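Local coordinates for protein tRNA (guanine-N(1)-)-methyltransferase (Aquifex aeolicus, PDB 1OY5) that probably methylates guanosine-37 of various tRNAs at N1, taking the methyl group from S-adenosyl-L-methionine and working as a homodimer, at residues A[7-12]-A[37-42]; A[84-89]-A[111-116]. One frame throughout, in Å; residues are numbered along the deposited sequence.

Contact 1 (A[7-12]-A[37-42]); sequences RFFVLT and EVYPID
Two parallel strands, 7-12 and 37-42, pair in register from R7 beside E37 to T12 beside D42, and the side chain of Y39 ties together much of one face. Its CB lies 3.8 Å from F9 CD1, and with CG anti to the carbonyl carbon (chi1 -61°) the ring runs along the sheet beside F9. CD2 is 3.5 Å from F9 CE1; the ring planes are 13° apart but slid so far that they barely overlap. F8 O meets the Y39 ring at its edge, in plane. CE2 touches R7 CD at 3.7 Å, and at the tip the hydroxyl donates to E37 OE1 over 2.5 Å, from above the carboxylate plane. R7 NE lies 2.8 Å from E37 OE1, so this oxygen takes one short hydroxyl bond and one weak, bent bond within a salt bridge. Five backbone hydrogen bonds alternate between the strands. Connected through helices 15-21 and 25-33, they form a beta-alpha-beta arrangement at one edge of the chain's parallel sheet, with 37-42 on an outermost strand. Helices 15-21 and 143-155 pack on the V10 and V38 face, helix 67-81 on the F9 and L11 face, and strand 109-114 continues the sheet beyond 7-12.

Contact 2 (A[84-89]-A[111-116]); sequences PFVLIT and MIICGR
At the apolar centre, I113 sits on the face it shares with V86 and I88, and its branches reach both. Its CG1 branch is anti to the carbonyl carbon (chi1 -60°) and carries CD1 obliquely over to V86 CG1, 3.7 Å away, while I113 CB lies 4.1 Å from I88 CG1. M111 continues this face: its CB rests beside P84 CB at 3.7 Å, and the chain then extends to SD before bending at the last torsion. Across the sheet, L87 and I112 lie side by side and point the same way, with L87 CD2 meeting I112 CG1 at 4.2 Å. The methyl CG2 of T89 crosses I112 CG2 obliquely on that same face. Helix 67-81 packs on the V86, M111 and I113 face, and helix 143-155 on the one bearing T89, I112 and C114. These strands belong to a beta-alpha-beta unit, joined through helix 98-105, in the parallel sheet of a SPOUT-clan methyltransferase. Their N-to-C directions diverge by 25°, and five backbone hydrogen bonds span the pair. The bond from L87 N to M111 O, 2.7 Å long, arrives nearly along the C=O axis; the one from M111 N to F85 O instead comes from above the carbonyl plane. Past the last bridge, where strand 111-114 ends, G115 N still donates to T89 O over 2.8 Å and so fixes the start of the loop. G115 is, by similarity, an S-adenosyl-L-methionine-binding residue. At the polar edge, T89 OG1 is bonded to G142 O. The CB of R116 points away from strand 85-89; its NH1 forms a salt bridge with E143 OE2, and the residue packs on G25 of the second subunit.

Strands 7-12 and 109-114 are neighbours, so contact 1 and contact 2 are portions of one parallel sheet, their centres about 10 Å apart. Probable hydrogen bonds join them: I112 N lies 2.8 Å from F9 O, and L11 N 2.9 Å from I112 O. Side chains meet on both faces, L11 CD1 with M111 CE at 3.5 Å and V10 CG1 with C114 SG at 3.6 Å. Both contacts run toward the probable cofactor site at their C-terminal ends: the T12 side chain is about 8 Å from G115, and that of T89 about 8 Å from that of L139. T12 OG1, hydrogen-bonded to F14 N, also bonds E143, whose other carboxylate oxygen pairs with R116.

Contact 1 (A[7-12]-A[37-42])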
ATOM      1  N   ARG A   7      13.057  15.762   1.133  1.00 23.41           N
ATOM      2  CA  ARG A   7      13.096  15.329  -0.267  1.00 23.71           C
ATOM      3  C   ARG A   7      13.122  13.788  -0.451  1.00 22.97           C
ATOM      4  O   ARG A   7      13.922  13.094   0.184  1.00 22.54           O
ATOM      5  CB  ARG A   7      14.347  15.903  -0.930  1.00 23.48           C
ATOM      6  CG  ARG A   7      14.390  17.380  -1.081  1.00 25.14           C
ATOM      7  CD  ARG A   7      15.387  17.812  -2.126  1.00 27.63           C
ATOM      8  NE  ARG A   7      15.349  19.242  -2.420  1.00 30.60           N
ATOM      9  CZ  ARG A   7      15.750  20.202  -1.588  1.00 34.09           C
ATOM     10  NH1 ARG A   7      16.184  19.913  -0.367  1.00 34.99           N
ATOM     11  NH2 ARG A   7      15.690  21.479  -1.963  1.00 36.29           N
ATOM     12  N   PHE A   8      12.238  13.287  -1.310  1.00 22.20           N
ATOM     13  CA  PHE A   8      12.162  11.877  -1.647  1.00 21.57           C
ATOM     14  C   PHE A   8      12.677  11.646  -3.033  1.00 22.19           C
ATOM     15  O   PHE A   8      12.480  12.473  -3.936  1.00 21.02           O
ATOM     16  CB  PHE A   8      10.717  11.370  -1.627  1.00 21.17           C
ATOM     17  CG  PHE A   8      10.165  11.134  -0.259  1.00 20.53           C
ATOM     18  CD1 PHE A   8      10.547  10.026   0.488  1.00 18.71           C
ATOM     19  CD2 PHE A   8       9.266  12.045   0.299  1.00 21.20           C
ATOM     20  CE1 PHE A   8      10.036   9.824   1.778  1.00 19.44           C
ATOM     21  CE2 PHE A   8       8.721  11.824   1.585  1.00 21.53           C
ATOM     22  CZ  PHE A   8       9.114  10.716   2.318  1.00 20.21           C
ATOM     23  N   PHE A   9      13.330  10.493  -3.213  1.00 23.26           N
ATOM     24  CA  PHE A   9      13.859  10.093  -4.512  1.00 23.40           C
ATOM     25  C   PHE A   9      13.351   8.687  -4.735  1.00 23.90           C
ATOM     26  O   PHE A   9      13.685   7.789  -3.992  1.00 24.74           O
ATOM     27  CB  PHE A   9      15.375  10.167  -4.496  1.00 22.97           C
ATOM     28  CG  PHE A   9      15.882  11.519  -4.177  1.00 22.77           C
ATOM     29  CD1 PHE A   9      15.935  12.492  -5.146  1.00 23.80           C
ATOM     30  CD2 PHE A   9      16.242  11.852  -2.891  1.00 24.17           C
ATOM     31  CE1 PHE A   9      16.380  13.743  -4.850  1.00 23.93           C
ATOM     32  CE2 PHE A   9      16.663  13.126  -2.587  1.00 22.17           C
ATOM     33  CZ  PHE A   9      16.722  14.060  -3.556  1.00 23.23           C
ATOM     34  N   VAL A  10      12.527   8.478  -5.747  1.00 24.39           N
ATOM     35  CA  VAL A  10      11.897   7.165  -5.894  1.00 24.69           C
ATOM     36  C   VAL A  10      12.377   6.459  -7.165  1.00 24.94           C
ATOM     37  O   VAL A  10      11.955   6.826  -8.287  1.00 25.39           O
ATOM     38  CB  VAL A  10      10.355   7.293  -5.942  1.00 23.72           C
ATOM     39  CG1 VAL A  10       9.739   5.993  -5.802  1.00 23.91           C
ATOM     40  CG2 VAL A  10       9.868   8.162  -4.865  1.00 25.65           C
ATOM     41  N   LEU A  11      13.234   5.453  -6.985  1.00 24.45           N
ATOM     42  CA  LEU A  11      13.783   4.685  -8.099  1.00 24.44           C
ATOM     43  C   LEU A  11      12.746   3.688  -8.548  1.00 22.90           C
ATOM     44  O   LEU A  11      12.386   2.818  -7.820  1.00 21.33           O
ATOM     45  CB  LEU A  11      15.040   3.909  -7.694  1.00 25.38           C
ATOM     46  CG  LEU A  11      16.407   4.577  -7.739  1.00 27.39           C
ATOM     47  CD1 LEU A  11      16.373   5.874  -6.969  1.00 26.65           C
ATOM     48  CD2 LEU A  11      17.434   3.622  -7.153  1.00 29.22           C
ATOM     49  N   THR A  12      12.349   3.784  -9.800  1.00 22.93           N
ATOM     50  CA  THR A  12      11.298   2.950 -10.333  1.00 22.98           C
ATOM     51  C   THR A  12      11.323   2.948 -11.844  1.00 22.91           C
ATOM     52  O   THR A  12      11.798   3.893 -12.456  1.00 24.55           O
ATOM     53  CB  THR A  12       9.946   3.491  -9.880  1.00 22.16           C
ATOM     54  OG1 THR A  12       8.911   2.908 -10.656  1.00 22.07           O
ATOM     55  CG2 THR A  12       9.798   4.919 -10.259  1.00 23.85           C
ATOM     56  N   GLU A  37       9.246  17.364  -1.230  1.00 20.79           N
ATOM     57  CA  GLU A  37       9.487  17.234  -2.649  1.00 20.34           C
ATOM     58  C   GLU A  37       9.668  15.740  -2.955  1.00 20.36           C
ATOM     59  O   GLU A  37      10.267  14.988  -2.207  1.00 19.53           O
ATOM     60  CB  GLU A  37      10.718  18.011  -3.065  1.00 20.27           C
ATOM     61  CG  GLU A  37      10.539  19.519  -3.078  1.00 17.61           C
ATOM     62  CD  GLU A  37      11.855  20.218  -3.345  1.00 18.81           C
ATOM     63  OE1 GLU A  37      12.864  19.524  -3.624  1.00 18.20           O
ATOM     64  OE2 GLU A  37      11.917  21.451  -3.193  1.00 22.24           O
ATOM     65  N   VAL A  38       9.126  15.340  -4.092  1.00 21.40           N
ATOM     66  CA  VAL A  38       9.086  13.969  -4.533  1.00 20.94           C
ATOM     67  C   VAL A  38       9.659  13.930  -5.910  1.00 20.29           C
ATOM     68  O   VAL A  38       9.056  14.417  -6.837  1.00 19.89           O
ATOM     69  CB  VAL A  38       7.609  13.460  -4.618  1.00 21.04           C
ATOM     70  CG1 VAL A  38       7.543  12.092  -5.264  1.00 22.19           C
ATOM     71  CG2 VAL A  38       7.009  13.410  -3.274  1.00 20.58           C
ATOM     72  N   TYR A  39      10.810  13.305  -6.042  1.00 20.40           N
ATOM     73  CA  TYR A  39      11.466  13.162  -7.312  1.00 20.50           C
ATOM     74  C   TYR A  39      11.432  11.713  -7.820  1.00 21.04           C
ATOM     75  O   TYR A  39      12.244  10.892  -7.465  1.00 21.15           O
ATOM     76  CB  TYR A  39      12.926  13.565  -7.205  1.00 20.08           C
ATOM     77  CG  TYR A  39      13.182  14.958  -6.795  1.00 21.59           C
ATOM     78  CD1 TYR A  39      13.436  15.934  -7.761  1.00 24.03           C
ATOM     79  CD2 TYR A  39      13.255  15.313  -5.442  1.00 19.80           C
ATOM     80  CE1 TYR A  39      13.711  17.206  -7.414  1.00 23.24           C
ATOM     81  CE2 TYR A  39      13.527  16.587  -5.087  1.00 21.40           C
ATOM     82  CZ  TYR A  39      13.753  17.544  -6.073  1.00 22.92           C
ATOM     83  OH  TYR A  39      14.013  18.852  -5.749  1.00 19.17           O
ATOM     84  N   PRO A  40      10.534  11.424  -8.726  1.00 22.52           N
ATOM     85  CA  PRO A  40      10.519  10.109  -9.366  1.00 23.41           C
ATOM     86  C   PRO A  40      11.759   9.977 -10.271  1.00 24.07           C
ATOM     87  O   PRO A  40      12.079  10.874 -11.041  1.00 24.88           O
ATOM     88  CB  PRO A  40       9.236  10.125 -10.186  1.00 23.97           C
ATOM     89  CG  PRO A  40       8.756  11.584 -10.220  1.00 22.67           C
ATOM     90  CD  PRO A  40       9.494  12.339  -9.221  1.00 22.20           C
ATOM     91  N   ILE A  41      12.503   8.891 -10.124  1.00 24.02           N
ATOM     92  CA  ILE A  41      13.739   8.713 -10.895  1.00 22.97           C
ATOM     93  C   ILE A  41      13.519   7.471 -11.733  1.00 21.68           C
ATOM     94  O   ILE A  41      13.337   6.377 -11.240  1.00 20.38           O
ATOM     95  CB  ILE A  41      14.982   8.549  -9.968  1.00 22.84           C
ATOM     96  CG1 ILE A  41      15.034   9.609  -8.869  1.00 22.68           C
ATOM     97  CG2 ILE A  41      16.228   8.615 -10.777  1.00 24.23           C
ATOM     98  CD1 ILE A  41      15.446  10.988  -9.335  1.00 22.66           C
ATOM     99  N   ASP A  42      13.467   7.689 -13.022  1.00 21.95           N
ATOM    100  CA  ASP A  42      13.284   6.658 -14.002  1.00 22.48           C
ATOM    101  C   ASP A  42      14.523   5.775 -14.176  1.00 23.03           C
ATOM    102  O   ASP A  42      15.562   6.242 -14.705  1.00 21.59           O
ATOM    103  CB  ASP A  42      13.001   7.315 -15.295  1.00 21.51           C
ATOM    104  CG  ASP A  42      12.318   6.434 -16.229  1.00 22.05           C
ATOM    105  OD1 ASP A  42      11.658   7.045 -17.115  1.00 25.54           O
ATOM    106  OD2 ASP A  42      12.371   5.172 -16.171  1.00 18.49           O
TER

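Contact 2 (A[84-89]-A[111-116])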
ATOM      1  N   PRO A  84      21.522  10.120   0.295  1.00 21.61           N
ATOM      2  CA  PRO A  84      20.241   9.748   0.860  1.00 21.81           C
ATOM      3  C   PRO A  84      20.243   8.568   1.799  1.00 22.47           C
ATOM      4  O   PRO A  84      21.023   7.617   1.641  1.00 23.84           O
ATOM      5  CB  PRO A  84      19.474   9.365  -0.387  1.00 21.03           C
ATOM      6  CG  PRO A  84      20.459   8.704  -1.163  1.00 21.96           C
ATOM      7  CD  PRO A  84      21.761   9.420  -0.976  1.00 21.25           C
ATOM      8  N   PHE A  85      19.321   8.609   2.751  1.00 21.99           N
ATOM      9  CA  PHE A  85      19.069   7.465   3.589  1.00 22.25           C
ATOM     10  C   PHE A  85      18.359   6.496   2.651  1.00 23.02           C
ATOM     11  O   PHE A  85      17.330   6.850   2.091  1.00 23.58           O
ATOM     12  CB  PHE A  85      18.162   7.884   4.737  1.00 22.11           C
ATOM     13  CG  PHE A  85      17.774   6.780   5.622  1.00 21.28           C
ATOM     14  CD1 PHE A  85      16.572   6.135   5.432  1.00 23.00           C
ATOM     15  CD2 PHE A  85      18.612   6.361   6.636  1.00 20.95           C
ATOM     16  CE1 PHE A  85      16.199   5.108   6.262  1.00 24.12           C
ATOM     17  CE2 PHE A  85      18.247   5.335   7.497  1.00 21.34           C
ATOM     18  CZ  PHE A  85      17.048   4.719   7.327  1.00 24.12           C
ATOM     19  N   VAL A  86      18.897   5.309   2.429  1.00 23.44           N
ATOM     20  CA  VAL A  86      18.328   4.456   1.406  1.00 24.42           C
ATOM     21  C   VAL A  86      17.383   3.394   1.921  1.00 25.70           C
ATOM     22  O   VAL A  86      17.750   2.543   2.740  1.00 25.25           O
ATOM     23  CB  VAL A  86      19.436   3.795   0.526  1.00 24.74           C
ATOM     24  CG1 VAL A  86      18.812   2.909  -0.577  1.00 23.25           C
ATOM     25  CG2 VAL A  86      20.326   4.860  -0.083  1.00 23.33           C
ATOM     26  N   LEU A  87      16.175   3.422   1.366  1.00 27.06           N
ATOM     27  CA  LEU A  87      15.120   2.495   1.736  1.00 28.42           C
ATOM     28  C   LEU A  87      14.703   1.689   0.500  1.00 29.46           C
ATOM     29  O   LEU A  87      14.644   2.215  -0.620  1.00 28.93           O
ATOM     30  CB  LEU A  87      13.977   3.316   2.279  1.00 29.32           C
ATOM     31  CG  LEU A  87      12.665   2.727   2.729  1.00 31.07           C
ATOM     32  CD1 LEU A  87      12.888   1.693   3.823  1.00 33.50           C
ATOM     33  CD2 LEU A  87      11.840   3.882   3.235  1.00 31.40           C
ATOM     34  N   ILE A  88      14.480   0.389   0.698  1.00 30.96           N
ATOM     35  CA  ILE A  88      14.097  -0.534  -0.364  1.00 31.29           C
ATOM     36  C   ILE A  88      12.837  -1.220   0.045  1.00 32.32           C
ATOM     37  O   ILE A  88      12.721  -1.682   1.170  1.00 32.30           O
ATOM     38  CB  ILE A  88      15.239  -1.565  -0.645  1.00 31.44           C
ATOM     39  CG1 ILE A  88      14.935  -2.438  -1.857  1.00 31.49           C
ATOM     40  CG2 ILE A  88      15.483  -2.466   0.542  1.00 32.09           C
ATOM     41  CD1 ILE A  88      16.208  -2.982  -2.565  1.00 31.79           C
ATOM     42  N   THR A  89      11.867  -1.225  -0.859  1.00 34.74           N
ATOM     43  CA  THR A  89      10.624  -1.952  -0.713  1.00 36.71           C
ATOM     44  C   THR A  89      10.667  -3.019  -1.779  1.00 38.94           C
ATOM     45  O   THR A  89      10.689  -2.701  -2.988  1.00 39.65           O
ATOM     46  CB  THR A  89       9.435  -1.078  -1.056  1.00 36.97           C
ATOM     47  OG1 THR A  89       9.573  -0.623  -2.412  1.00 37.48           O
ATOM     48  CG2 THR A  89       9.396   0.204  -0.239  1.00 38.21           C
ATOM     49  N   MET A 111      15.783   7.990  -0.336  1.00 23.27           N
ATOM     50  CA  MET A 111      15.730   7.383  -1.633  1.00 23.65           C
ATOM     51  C   MET A 111      15.072   6.049  -1.387  1.00 24.12           C
ATOM     52  O   MET A 111      15.475   5.323  -0.470  1.00 25.86           O
ATOM     53  CB  MET A 111      17.133   7.197  -2.195  1.00 23.46           C
ATOM     54  CG  MET A 111      17.225   6.178  -3.326  1.00 24.35           C
ATOM     55  SD  MET A 111      18.841   6.018  -4.055  1.00 19.63           S
ATOM     56  CE  MET A 111      18.842   7.265  -5.000  1.00 19.93           C
ATOM     57  N   ILE A 112      14.062   5.730  -2.178  1.00 23.85           N
ATOM     58  CA  ILE A 112      13.340   4.479  -2.063  1.00 23.71           C
ATOM     59  C   ILE A 112      13.509   3.720  -3.356  1.00 23.49           C
ATOM     60  O   ILE A 112      13.118   4.186  -4.404  1.00 22.69           O
ATOM     61  CB  ILE A 112      11.865   4.736  -1.832  1.00 23.68           C
ATOM     62  CG1 ILE A 112      11.646   5.548  -0.570  1.00 24.84           C
ATOM     63  CG2 ILE A 112      11.126   3.430  -1.731  1.00 25.60           C
ATOM     64  CD1 ILE A 112      10.208   6.026  -0.448  1.00 27.65           C
ATOM     65  N   ILE A 113      14.108   2.546  -3.270  1.00 24.13           N
ATOM     66  CA  ILE A 113      14.352   1.715  -4.429  1.00 24.01           C
ATOM     67  C   ILE A 113      13.152   0.793  -4.545  1.00 24.83           C
ATOM     68  O   ILE A 113      12.958  -0.020  -3.657  1.00 23.23           O
ATOM     69  CB  ILE A 113      15.630   0.876  -4.226  1.00 23.82           C
ATOM     70  CG1 ILE A 113      16.843   1.781  -4.021  1.00 22.64           C
ATOM     71  CG2 ILE A 113      15.891   0.006  -5.439  1.00 25.33           C
ATOM     72  CD1 ILE A 113      18.091   1.080  -3.713  1.00 18.47           C
ATOM     73  N   CYS A 114      12.373   0.912  -5.637  1.00 25.57           N
ATOM     74  CA  CYS A 114      11.177   0.121  -5.801  1.00 27.15           C
ATOM     75  C   CYS A 114      11.512  -1.225  -6.421  1.00 27.57           C
ATOM     76  O   CYS A 114      11.960  -1.290  -7.517  1.00 28.06           O
ATOM     77  CB  CYS A 114      10.125   0.864  -6.629  1.00 26.72           C
ATOM     78  SG  CYS A 114       9.500   2.385  -5.893  1.00 31.71           S
ATOM     79  N   GLY A 115      11.303  -2.310  -5.697  1.00 29.66           N
ATOM     80  CA  GLY A 115      11.571  -3.631  -6.237  1.00 30.67           C
ATOM     81  C   GLY A 115      10.625  -4.039  -7.368  1.00 31.92           C
ATOM     82  O   GLY A 115       9.586  -3.378  -7.643  1.00 31.88           O
ATOM     83  N   ARG A 116      11.029  -5.099  -8.072  1.00 32.58           N
ATOM     84  CA  ARG A 116      10.248  -5.683  -9.159  1.00 33.20           C
ATOM     85  C   ARG A 116      10.718  -7.085  -9.451  1.00 32.57           C
ATOM     86  O   ARG A 116      11.815  -7.489  -9.067  1.00 32.33           O
ATOM     87  CB  ARG A 116      10.410  -4.904 -10.451  1.00 34.21           C
ATOM     88  CG  ARG A 116      10.203  -3.421 -10.368  1.00 36.75           C
ATOM     89  CD  ARG A 116       8.740  -2.988 -10.324  1.00 39.60           C
ATOM     90  NE  ARG A 116       7.871  -3.657 -11.279  1.00 38.15           N
ATOM     91  CZ  ARG A 116       6.554  -3.575 -11.217  1.00 41.90           C
ATOM     92  NH1 ARG A 116       5.970  -2.816 -10.291  1.00 43.52           N
ATOM     93  NH2 ARG A 116       5.801  -4.222 -12.087  1.00 45.02           N
TER